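Local coordinates for protein putative Chlorite dismutase TA0507 (Thermoplasma acidophilum, PDB 3DTZ) that is a putative chlorite dismutase-family protein, probably a heme-binding oxidoreductase, whose function has not been established, at residues E56-N61 / F81-R86; P62-F67 / P88-L93; D150-D155 / Y185-G190. One frame throughout, in Å; residues are numbered along the deposited sequence. Where two conformers were deposited one is given.

Contact 1. Residues E56-N61 / F81-R86; sequences EFFSAN and FWYSSR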
loop_
_atom_site.group_PDB
_atom_site.type_symbol
_atom_site.label_atom_id
_atom_site.label_comp_id
_atom_site.label_asym_id
_atom_site.label_seq_id
_atom_site.Cartn_x
_atom_site.Cartn_y
_atom_site.Cartn_z
ATOM N N GLU D 56 -27.591 -4.192 21.352
ATOM C CA GLU D 56 -28.639 -3.486 22.087
ATOM C C GLU D 56 -28.783 -2.018 21.641
ATOM O O GLU D 56 -29.903 -1.495 21.590
ATOM C CB GLU D 56 -28.431 -3.605 23.611
ATOM C CG GLU D 56 -27.376 -2.672 24.235
ATOM C CD GLU D 56 -27.159 -2.890 25.747
ATOM O OE1 GLU D 56 -27.289 -4.039 26.225
ATOM O OE2 GLU D 56 -26.848 -1.906 26.454
ATOM N N PHE D 57 -27.657 -1.372 21.321
ATOM C CA PHE D 57 -27.645 0.013 20.803
ATOM C C PHE D 57 -28.497 0.122 19.528
ATOM O O PHE D 57 -29.321 1.034 19.389
ATOM C CB PHE D 57 -26.203 0.456 20.523
ATOM C CG PHE D 57 -26.084 1.734 19.731
ATOM C CD1 PHE D 57 -26.061 2.988 20.384
ATOM C CD2 PHE D 57 -25.951 1.691 18.347
ATOM C CE1 PHE D 57 -25.950 4.190 19.659
ATOM C CE2 PHE D 57 -25.824 2.886 17.609
ATOM C CZ PHE D 57 -25.820 4.136 18.274
ATOM N N PHE D 58 -28.267 -0.810 18.603
ATOM C CA PHE D 58 -29.014 -0.835 17.346
ATOM C C PHE D 58 -30.487 -1.210 17.573
ATOM O O PHE D 58 -31.365 -0.599 16.985
ATOM C CB PHE D 58 -28.315 -1.752 16.311
ATOM C CG PHE D 58 -27.074 -1.119 15.717
ATOM C CD1 PHE D 58 -27.170 -0.217 14.669
ATOM C CD2 PHE D 58 -25.808 -1.391 16.269
ATOM C CE1 PHE D 58 -26.008 0.383 14.140
ATOM C CE2 PHE D 58 -24.648 -0.794 15.776
ATOM C CZ PHE D 58 -24.742 0.098 14.704
ATOM N N SER D 59 -30.746 -2.173 18.450
ATOM C CA SER D 59 -32.125 -2.622 18.666
ATOM C C SER D 59 -32.943 -1.551 19.350
ATOM O O SER D 59 -34.169 -1.545 19.242
ATOM C CB SER D 59 -32.166 -3.884 19.523
ATOM O OG SER D 59 -31.500 -4.932 18.849
ATOM N N ALA D 60 -32.273 -0.674 20.096
ATOM C CA ALA D 60 -32.975 0.318 20.909
ATOM C C ALA D 60 -33.505 1.495 20.100
ATOM O O ALA D 60 -34.434 2.157 20.543
ATOM C CB ALA D 60 -32.091 0.814 22.053
ATOM N N ASN D 61 -32.928 1.743 18.922
ATOM C CA ASN D 61 -33.355 2.847 18.057
ATOM C C ASN D 61 -34.131 2.401 16.793
ATOM O O ASN D 61 -33.545 1.779 15.884
ATOM C CB ASN D 61 -32.154 3.748 17.685
ATOM C CG ASN D 61 -32.591 5.121 17.207
ATOM O OD1 ASN D 61 -33.618 5.258 16.541
ATOM N ND2 ASN D 61 -31.824 6.155 17.569
ATOM N N PHE D 81 -19.730 -5.663 10.411
ATOM C CA PHE D 81 -20.997 -5.068 10.824
ATOM C C PHE D 81 -21.688 -4.488 9.588
ATOM O O PHE D 81 -21.049 -3.844 8.763
ATOM C CB PHE D 81 -20.719 -3.895 11.805
ATOM C CG PHE D 81 -20.089 -4.325 13.107
ATOM C CD1 PHE D 81 -20.849 -5.031 14.054
ATOM C CD2 PHE D 81 -18.746 -4.052 13.385
ATOM C CE1 PHE D 81 -20.286 -5.450 15.266
ATOM C CE2 PHE D 81 -18.161 -4.484 14.601
ATOM C CZ PHE D 81 -18.948 -5.162 15.547
ATOM N N TRP D 82 -22.994 -4.669 9.488
ATOM C CA TRP D 82 -23.780 -4.055 8.422
ATOM C C TRP D 82 -25.025 -3.410 9.060
ATOM O O TRP D 82 -25.727 -4.059 9.807
ATOM C CB TRP D 82 -24.197 -5.124 7.416
ATOM C CG TRP D 82 -25.153 -4.683 6.345
ATOM C CD1 TRP D 82 -25.205 -3.443 5.722
ATOM C CD2 TRP D 82 -26.184 -5.482 5.751
ATOM N NE1 TRP D 82 -26.231 -3.435 4.785
ATOM C CE2 TRP D 82 -26.833 -4.673 4.771
ATOM C CE3 TRP D 82 -26.618 -6.817 5.937
ATOM C CZ2 TRP D 82 -27.892 -5.157 3.967
ATOM C CZ3 TRP D 82 -27.680 -7.304 5.141
ATOM C CH2 TRP D 82 -28.329 -6.457 4.183
ATOM N N TYR D 83 -25.291 -2.139 8.767
ATOM C CA TYR D 83 -26.529 -1.510 9.292
ATOM C C TYR D 83 -27.016 -0.437 8.327
ATOM O O TYR D 83 -26.214 0.077 7.514
ATOM C CB TYR D 83 -26.307 -0.888 10.685
ATOM C CG TYR D 83 -25.129 0.038 10.772
ATOM C CD1 TYR D 83 -25.254 1.400 10.478
ATOM C CD2 TYR D 83 -23.857 -0.464 11.082
ATOM C CE1 TYR D 83 -24.118 2.251 10.549
ATOM C CE2 TYR D 83 -22.755 0.353 11.151
ATOM C CZ TYR D 83 -22.888 1.699 10.888
ATOM O OH TYR D 83 -21.752 2.471 10.940
ATOM N N SER D 84 -28.292 -0.071 8.464
ATOM C CA SER D 84 -28.956 0.853 7.528
ATOM C C SER D 84 -29.923 1.779 8.268
ATOM O O SER D 84 -30.494 1.382 9.271
ATOM C CB SER D 84 -29.715 0.077 6.445
ATOM O OG SER D 84 -28.969 -1.039 5.967
ATOM N N SER D 85 -30.118 2.991 7.744
ATOM C CA SER D 85 -31.046 3.977 8.324
ATOM C C SER D 85 -31.314 5.078 7.304
ATOM O O SER D 85 -30.448 5.388 6.511
ATOM C CB SER D 85 -30.424 4.664 9.551
ATOM O OG SER D 85 -31.342 5.619 10.132
ATOM N N ARG D 86 -32.507 5.671 7.345
ATOM C CA ARG D 86 -32.780 6.862 6.545
ATOM C C ARG D 86 -32.145 8.100 7.160
ATOM O O ARG D 86 -32.048 9.130 6.496
ATOM C CB ARG D 86 -34.292 7.075 6.357
ATOM C CG ARG D 86 -34.920 6.041 5.442
ATOM C CD ARG D 86 -36.343 6.392 5.030
ATOM N NE ARG D 86 -36.785 5.458 3.994
ATOM C CZ ARG D 86 -37.402 4.298 4.214
ATOM N NH1 ARG D 86 -37.703 3.903 5.452
ATOM N NH2 ARG D 86 -37.740 3.526 3.177
#

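Contact 2. Residues P62-F67 / P88-L93; sequences PGYINF and PDLMIL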
loop_
_atom_site.group_PDB
_atom_site.type_symbol
_atom_site.label_atom_id
_atom_site.label_comp_id
_atom_site.label_asym_id
_atom_site.label_seq_id
_atom_site.Cartn_x
_atom_site.Cartn_y
_atom_site.Cartn_z
ATOM N N PRO D 62 -35.436 2.738 16.716
ATOM C CA PRO D 62 -36.295 2.350 15.590
ATOM C C PRO D 62 -35.763 2.908 14.273
ATOM O O PRO D 62 -36.067 2.392 13.203
ATOM C CB PRO D 62 -37.631 3.020 15.921
ATOM C CG PRO D 62 -37.276 4.122 16.836
ATOM C CD PRO D 62 -36.175 3.572 17.676
ATOM N N GLY D 63 -34.927 3.928 14.361
ATOM C CA GLY D 63 -34.329 4.514 13.164
ATOM C C GLY D 63 -33.369 3.589 12.417
ATOM O O GLY D 63 -33.079 3.834 11.239
ATOM N N TYR D 64 -32.858 2.557 13.091
ATOM C CA TYR D 64 -32.020 1.559 12.408
ATOM C C TYR D 64 -32.900 0.493 11.786
ATOM O O TYR D 64 -33.574 -0.259 12.491
ATOM C CB TYR D 64 -30.957 0.941 13.319
ATOM C CG TYR D 64 -29.977 1.990 13.810
ATOM C CD1 TYR D 64 -29.111 2.641 12.910
ATOM C CD2 TYR D 64 -29.923 2.336 15.151
ATOM C CE1 TYR D 64 -28.211 3.612 13.360
ATOM C CE2 TYR D 64 -29.055 3.301 15.609
ATOM C CZ TYR D 64 -28.203 3.940 14.720
ATOM O OH TYR D 64 -27.361 4.915 15.195
ATOM N N ILE D 65 -32.863 0.441 10.459
ATOM C CA ILE D 65 -33.671 -0.497 9.680
ATOM C C ILE D 65 -33.169 -1.949 9.841
ATOM O O ILE D 65 -33.977 -2.885 10.042
ATOM C CB ILE D 65 -33.747 -0.046 8.205
ATOM C CG1 ILE D 65 -34.463 1.330 8.149
ATOM C CG2 ILE D 65 -34.433 -1.148 7.325
ATOM C CD1 ILE D 65 -34.432 2.057 6.777
ATOM N N ASN D 66 -31.842 -2.122 9.805
ATOM C CA ASN D 66 -31.233 -3.415 10.088
ATOM C C ASN D 66 -29.877 -3.233 10.761
ATOM O O ASN D 66 -29.270 -2.136 10.715
ATOM C CB ASN D 66 -31.159 -4.333 8.823
ATOM C CG ASN D 66 -30.123 -3.877 7.805
ATOM O OD1 ASN D 66 -29.793 -2.694 7.707
ATOM N ND2 ASN D 66 -29.586 -4.831 7.050
ATOM N N PHE D 67 -29.457 -4.309 11.433
ATOM C CA PHE D 67 -28.099 -4.388 11.990
ATOM C C PHE D 67 -27.776 -5.868 12.107
ATOM O O PHE D 67 -28.491 -6.628 12.784
ATOM C CB PHE D 67 -28.013 -3.750 13.382
ATOM C CG PHE D 67 -26.726 -4.061 14.078
ATOM C CD1 PHE D 67 -25.537 -3.504 13.603
ATOM C CD2 PHE D 67 -26.684 -4.969 15.127
ATOM C CE1 PHE D 67 -24.297 -3.802 14.211
ATOM C CE2 PHE D 67 -25.455 -5.280 15.754
ATOM C CZ PHE D 67 -24.280 -4.699 15.298
ATOM N N PRO D 88 -29.089 10.201 8.435
ATOM C CA PRO D 88 -27.624 10.295 8.318
ATOM C C PRO D 88 -26.918 10.626 9.642
ATOM O O PRO D 88 -25.744 10.297 9.806
ATOM C CB PRO D 88 -27.414 11.387 7.261
ATOM C CG PRO D 88 -28.639 12.200 7.282
ATOM C CD PRO D 88 -29.777 11.293 7.725
ATOM N N ASP D 89 -27.654 11.235 10.573
ATOM C CA ASP D 89 -27.207 11.489 11.950
ATOM C C ASP D 89 -27.095 10.186 12.720
ATOM O O ASP D 89 -26.130 9.958 13.445
ATOM C CB ASP D 89 -28.178 12.482 12.642
ATOM C CG ASP D 89 -27.862 12.717 14.135
ATOM O OD1 ASP D 89 -26.698 13.044 14.469
ATOM O OD2 ASP D 89 -28.799 12.592 14.970
ATOM N N LEU D 90 -28.069 9.305 12.549
ATOM C CA LEU D 90 -27.945 7.965 13.104
ATOM C C LEU D 90 -26.781 7.195 12.498
ATOM O O LEU D 90 -26.203 6.353 13.162
ATOM C CB LEU D 90 -29.256 7.189 12.975
ATOM C CG LEU D 90 -30.440 7.750 13.797
ATOM C CD1 LEU D 90 -31.584 6.793 13.677
ATOM C CD2 LEU D 90 -30.043 7.945 15.268
HETATM N N MSE D 91 -26.441 7.468 11.239
HETATM C CA MSE D 91 -25.346 6.731 10.590
HETATM C C MSE D 91 -23.999 7.111 11.228
HETATM O O MSE D 91 -23.155 6.245 11.484
HETATM C CB MSE D 91 -25.334 6.959 9.059
HETATM C CG MSE D 91 -26.585 6.382 8.327
HETATM SE SE MSE D 91 -26.828 4.471 8.649
HETATM C CE MSE D 91 -25.436 3.746 7.542
ATOM N N ILE D 92 -23.795 8.400 11.479
ATOM C CA ILE D 92 -22.513 8.818 12.093
ATOM C C ILE D 92 -22.460 8.370 13.574
ATOM O O ILE D 92 -21.421 7.898 14.062
ATOM C CB ILE D 92 -22.221 10.331 11.892
ATOM C CG1 ILE D 92 -20.862 10.708 12.538
ATOM C CG2 ILE D 92 -23.333 11.219 12.425
ATOM C CD1 ILE D 92 -19.716 9.973 11.917
ATOM N N LEU D 93 -23.592 8.466 14.269
ATOM C CA LEU D 93 -23.679 7.977 15.675
ATOM C C LEU D 93 -23.362 6.482 15.808
ATOM O O LEU D 93 -22.667 6.045 16.757
ATOM C CB LEU D 93 -25.067 8.276 16.250
ATOM C CG LEU D 93 -25.257 9.737 16.652
ATOM C CD1 LEU D 93 -26.706 10.001 16.930
ATOM C CD2 LEU D 93 -24.379 10.087 17.882
#

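Contact 3. Residues D150-D155 / Y185-G190; sequences DWYLLD and YSFGIG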
loop_
_atom_site.group_PDB
_atom_site.type_symbol
_atom_site.label_atom_id
_atom_site.label_comp_id
_atom_site.label_asym_id
_atom_site.label_seq_id
_atom_site.Cartn_x
_atom_site.Cartn_y
_atom_site.Cartn_z
ATOM N N ASP D 150 -15.379 6.255 -19.355
ATOM C CA ASP D 150 -16.095 5.998 -20.621
ATOM C C ASP D 150 -17.519 5.432 -20.460
ATOM O O ASP D 150 -18.396 5.688 -21.287
ATOM C CB ASP D 150 -15.284 5.070 -21.485
ATOM N N TRP D 151 -17.730 4.628 -19.428
ATOM C CA TRP D 151 -19.046 4.065 -19.169
ATOM C C TRP D 151 -20.145 5.132 -19.104
ATOM O O TRP D 151 -21.197 4.969 -19.733
ATOM C CB TRP D 151 -19.036 3.247 -17.868
ATOM C CG TRP D 151 -20.405 2.853 -17.441
ATOM C CD1 TRP D 151 -21.163 3.446 -16.480
ATOM C CD2 TRP D 151 -21.201 1.794 -17.989
ATOM N NE1 TRP D 151 -22.385 2.820 -16.382
ATOM C CE2 TRP D 151 -22.432 1.800 -17.299
ATOM C CE3 TRP D 151 -20.990 0.840 -19.000
ATOM C CZ2 TRP D 151 -23.451 0.877 -17.569
ATOM C CZ3 TRP D 151 -22.007 -0.073 -19.273
ATOM C CH2 TRP D 151 -23.223 -0.041 -18.564
ATOM N N TYR D 152 -19.904 6.206 -18.339
ATOM C CA TYR D 152 -20.915 7.257 -18.106
ATOM C C TYR D 152 -21.102 8.164 -19.323
ATOM O O TYR D 152 -22.141 8.819 -19.461
ATOM C CB TYR D 152 -20.601 8.083 -16.840
ATOM C CG TYR D 152 -20.499 7.209 -15.614
ATOM C CD1 TYR D 152 -21.636 6.869 -14.891
ATOM C CD2 TYR D 152 -19.269 6.668 -15.213
ATOM C CE1 TYR D 152 -21.562 6.031 -13.785
ATOM C CE2 TYR D 152 -19.186 5.835 -14.110
ATOM C CZ TYR D 152 -20.332 5.518 -13.405
ATOM O OH TYR D 152 -20.274 4.678 -12.337
ATOM N N LEU D 153 -20.091 8.172 -20.189
ATOM C CA LEU D 153 -20.074 8.963 -21.421
ATOM C C LEU D 153 -20.820 8.271 -22.574
ATOM O O LEU D 153 -21.036 8.864 -23.639
ATOM C CB LEU D 153 -18.628 9.277 -21.823
ATOM C CG LEU D 153 -17.692 10.020 -20.855
ATOM C CD1 LEU D 153 -16.366 10.304 -21.569
ATOM C CD2 LEU D 153 -18.303 11.324 -20.306
ATOM N N LEU D 154 -21.203 7.015 -22.361
ATOM C CA LEU D 154 -22.055 6.283 -23.285
ATOM C C LEU D 154 -23.493 6.770 -23.134
ATOM O O LEU D 154 -23.884 7.222 -22.060
ATOM C CB LEU D 154 -21.979 4.775 -23.011
ATOM C CG LEU D 154 -20.648 4.033 -23.232
ATOM C CD1 LEU D 154 -20.689 2.618 -22.646
ATOM C CD2 LEU D 154 -20.271 3.997 -24.701
ATOM N N ASP D 155 -24.279 6.673 -24.206
ATOM C CA ASP D 155 -25.689 7.084 -24.173
ATOM C C ASP D 155 -26.467 6.288 -23.140
ATOM O O ASP D 155 -26.194 5.102 -22.920
ATOM C CB ASP D 155 -26.353 6.902 -25.551
ATOM C CG ASP D 155 -25.696 7.732 -26.636
ATOM O OD1 ASP D 155 -24.796 8.541 -26.316
ATOM O OD2 ASP D 155 -26.080 7.578 -27.820
ATOM N N TYR D 185 -25.011 3.356 -3.905
ATOM C CA TYR D 185 -24.153 4.333 -4.572
ATOM C C TYR D 185 -23.437 5.247 -3.602
ATOM O O TYR D 185 -23.960 5.596 -2.542
ATOM C CB TYR D 185 -24.881 5.113 -5.653
ATOM C CG TYR D 185 -26.072 5.925 -5.226
ATOM C CD1 TYR D 185 -27.365 5.350 -5.169
ATOM C CD2 TYR D 185 -25.943 7.287 -4.925
ATOM C CE1 TYR D 185 -28.488 6.119 -4.789
ATOM C CE2 TYR D 185 -27.070 8.064 -4.544
ATOM C CZ TYR D 185 -28.326 7.480 -4.490
ATOM O OH TYR D 185 -29.420 8.265 -4.116
ATOM N N SER D 186 -22.229 5.624 -3.982
ATOM C CA SER D 186 -21.391 6.445 -3.106
ATOM C C SER D 186 -20.593 7.493 -3.904
ATOM O O SER D 186 -19.593 7.992 -3.404
ATOM C CB SER D 186 -20.480 5.557 -2.235
ATOM O OG SER D 186 -19.723 4.681 -3.029
ATOM N N PHE D 187 -21.047 7.844 -5.114
ATOM C CA PHE D 187 -20.447 8.977 -5.876
ATOM C C PHE D 187 -20.249 10.179 -4.976
ATOM O O PHE D 187 -21.161 10.563 -4.244
ATOM C CB PHE D 187 -21.321 9.432 -7.050
ATOM C CG PHE D 187 -21.536 8.372 -8.073
ATOM C CD1 PHE D 187 -20.609 8.198 -9.092
ATOM C CD2 PHE D 187 -22.666 7.541 -8.012
ATOM C CE1 PHE D 187 -20.785 7.208 -10.065
ATOM C CE2 PHE D 187 -22.856 6.544 -8.979
ATOM C CZ PHE D 187 -21.909 6.396 -10.017
ATOM N N GLY D 188 -19.034 10.719 -4.985
ATOM C CA GLY D 188 -18.767 11.983 -4.291
ATOM C C GLY D 188 -18.627 11.876 -2.777
ATOM O O GLY D 188 -18.345 12.899 -2.133
ATOM N N ILE D 189 -18.804 10.681 -2.214
ATOM C CA ILE D 189 -18.825 10.513 -0.751
ATOM C C ILE D 189 -17.933 9.374 -0.220
ATOM O O ILE D 189 -17.846 9.147 0.987
ATOM C CB ILE D 189 -20.265 10.405 -0.173
ATOM C CG1 ILE D 189 -20.973 9.124 -0.647
ATOM C CG2 ILE D 189 -21.103 11.688 -0.509
ATOM C CD1 ILE D 189 -22.296 8.798 0.144
ATOM N N GLY D 190 -17.299 8.633 -1.122
ATOM C CA GLY D 190 -16.404 7.548 -0.719
ATOM C C GLY D 190 -15.438 7.248 -1.851
ATOM O O GLY D 190 -15.538 7.840 -2.928
#

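Contact 1. Residues E56-N61 / F81-R86
Helix 41-60 packs on strand 79-85 in the N-terminal half of the chain, which has the beta-alpha-beta-beta-alpha-beta order of a ferredoxin-like fold. The contact is one aromatic pair, Phe58 from the last turn of the helix and Tyr83 from the strand. Phe58 presents the far rim of its ring. Its CE1 atom lies over one face of the Tyr83 ring, 3.5 Å from Tyr83 CG, and is displaced toward the root of that ring. Phe58 CZ reaches Tyr83 CD2 at 3.8 Å, and Phe58 CE1 also touches Tyr83 CB at 3.7 Å. The rings are inclined by 39°, with centroids 5.0 Å apart, so the pair is neither a parallel stack nor an edge-to-face one. Tyr83 CG sits between its backbone N and its carbonyl carbon (chi1 52°), which swings the ring across the strand direction, with one face turned to the helix. Phe58 is held on both faces by other rings. Phe57 CD2 lies 3.7 Å above one face, and Phe67 of strand 64-72 stacks on the other. Ala94 of helix 88-102 touches both Phe58 and Tyr83. The two residues are buried, and they meet through ring carbons and Tyr83 CB alone. The contact therefore rests on dispersion and exclusion of water, and no polar atom takes part in the meeting of the two rings.

Contact 2. Residues P62-F67 / P88-L93
The Tyr64 ring meets Leu90 at its hydroxyl-bearing edge, where Leu90 O lies near the ring plane. Leu90 CB lies to one side of that plane, out by CE1, CZ and OH of Tyr64. On the other side Phe58 CD1, from the preceding helix, lies over the centre of the Tyr64 face, with the ring planes at about 60°. Tyr64 OH donates to Leu90 O at 2.7 Å. The angle at the carbonyl is 124°, and the donor is tilted 23° from the carbonyl plane. Beside this bond Tyr64 CE1 is 3.7 Å from Leu90 CB. A second point of contact is Gly63. Leu90 CG stands anti to its carbonyl carbon and CD1 continues the extended chain, which sends Leu90 CD1 to within 3.6 Å of Gly63 CA. Gly63 has no side chain in the direction of this methyl, where a beta carbon would not fit. Gly63 is also pinned through its backbone, its N by Asn61 OD1 and its O by Ser85 OG. The contact joins the start of strand 64-72 to the first turns of helix 88-102 in the ferredoxin-like half. The same helix faces a second subunit, whose Tyr73 OH bonds to Pro88 O. The buried tyrosine hydroxyl is thus paired with a main-chain carbonyl. This bond depends on where the helix backbone lies, while the glycine leaves room for the Leu90 methyl beside the turn into the strand.

Contact 3. Residues D150-D155 / Y185-G190
Tyr152 and Phe187 both hold CG anti to the carbonyl carbon (chi1 -57° and -62°), and these torsions point their rings at each other from opposite directions. They bridge backbones whose nearest CA atoms, those of Tyr152 and Phe187, are 12.4 Å apart. Tyr152 OH reaches the edge of the Phe187 ring, 3.3 Å from Phe187 CZ and 3.4 Å from Phe187 CE1, close to the ring plane. The ring planes are nearly perpendicular, at 84°. The oxygen faces the weakly positive C-H rim of the phenylalanine, which is probably mildly favourable. Trp151 CD1 lies 3.6 Å above the centre of one face of the Tyr152 ring. Phe187 occupies the second position of a type II beta turn, closed by Ile189 N to Ser186 O at 3.0 Å, and Gly188 takes the positive phi of the third position. The turn belongs to the connection of the hairpin formed by strands 180-185 and 194-200, and the contact sets this connection against the short, weakly bonded helix 149-153. The main hydrogen-bond partner of Tyr152 OH is Glu193 OE1, in the same connection. A phenylalanine in place of Tyr152 would probably leave Glu193 without this hydroxyl mate and a gap at the edge of Phe187. A second subunit adjoins the site: its Arg214 packs on Tyr152, and its Trp206 and Ser207 bond to the carbonyls of Gly188 and Phe187.

Contacts 1 and 2 are neighbours, with centres about 5 Å apart. Their segments alternate along the chain: helix 41-60, strand 64-72, strand 79-85, helix 88-102. The two strands are antiparallel neighbours in one sheet, and the hydrogen bond between Ser84 OG and Asn66 OD1 ties the contacts together. They thus hold both helices of the first ferredoxin-like half onto the hairpin of strands 64-72 and 79-85. Contact 3 comes later, in the other half of the chain, its centre about 29 Å from that of contact 1 and about 26 Å from that of contact 2. It touches neither. Contacts 2 and 3 sit where subunits of the five-chain assembly meet, whereas contact 1 is internal to the chain.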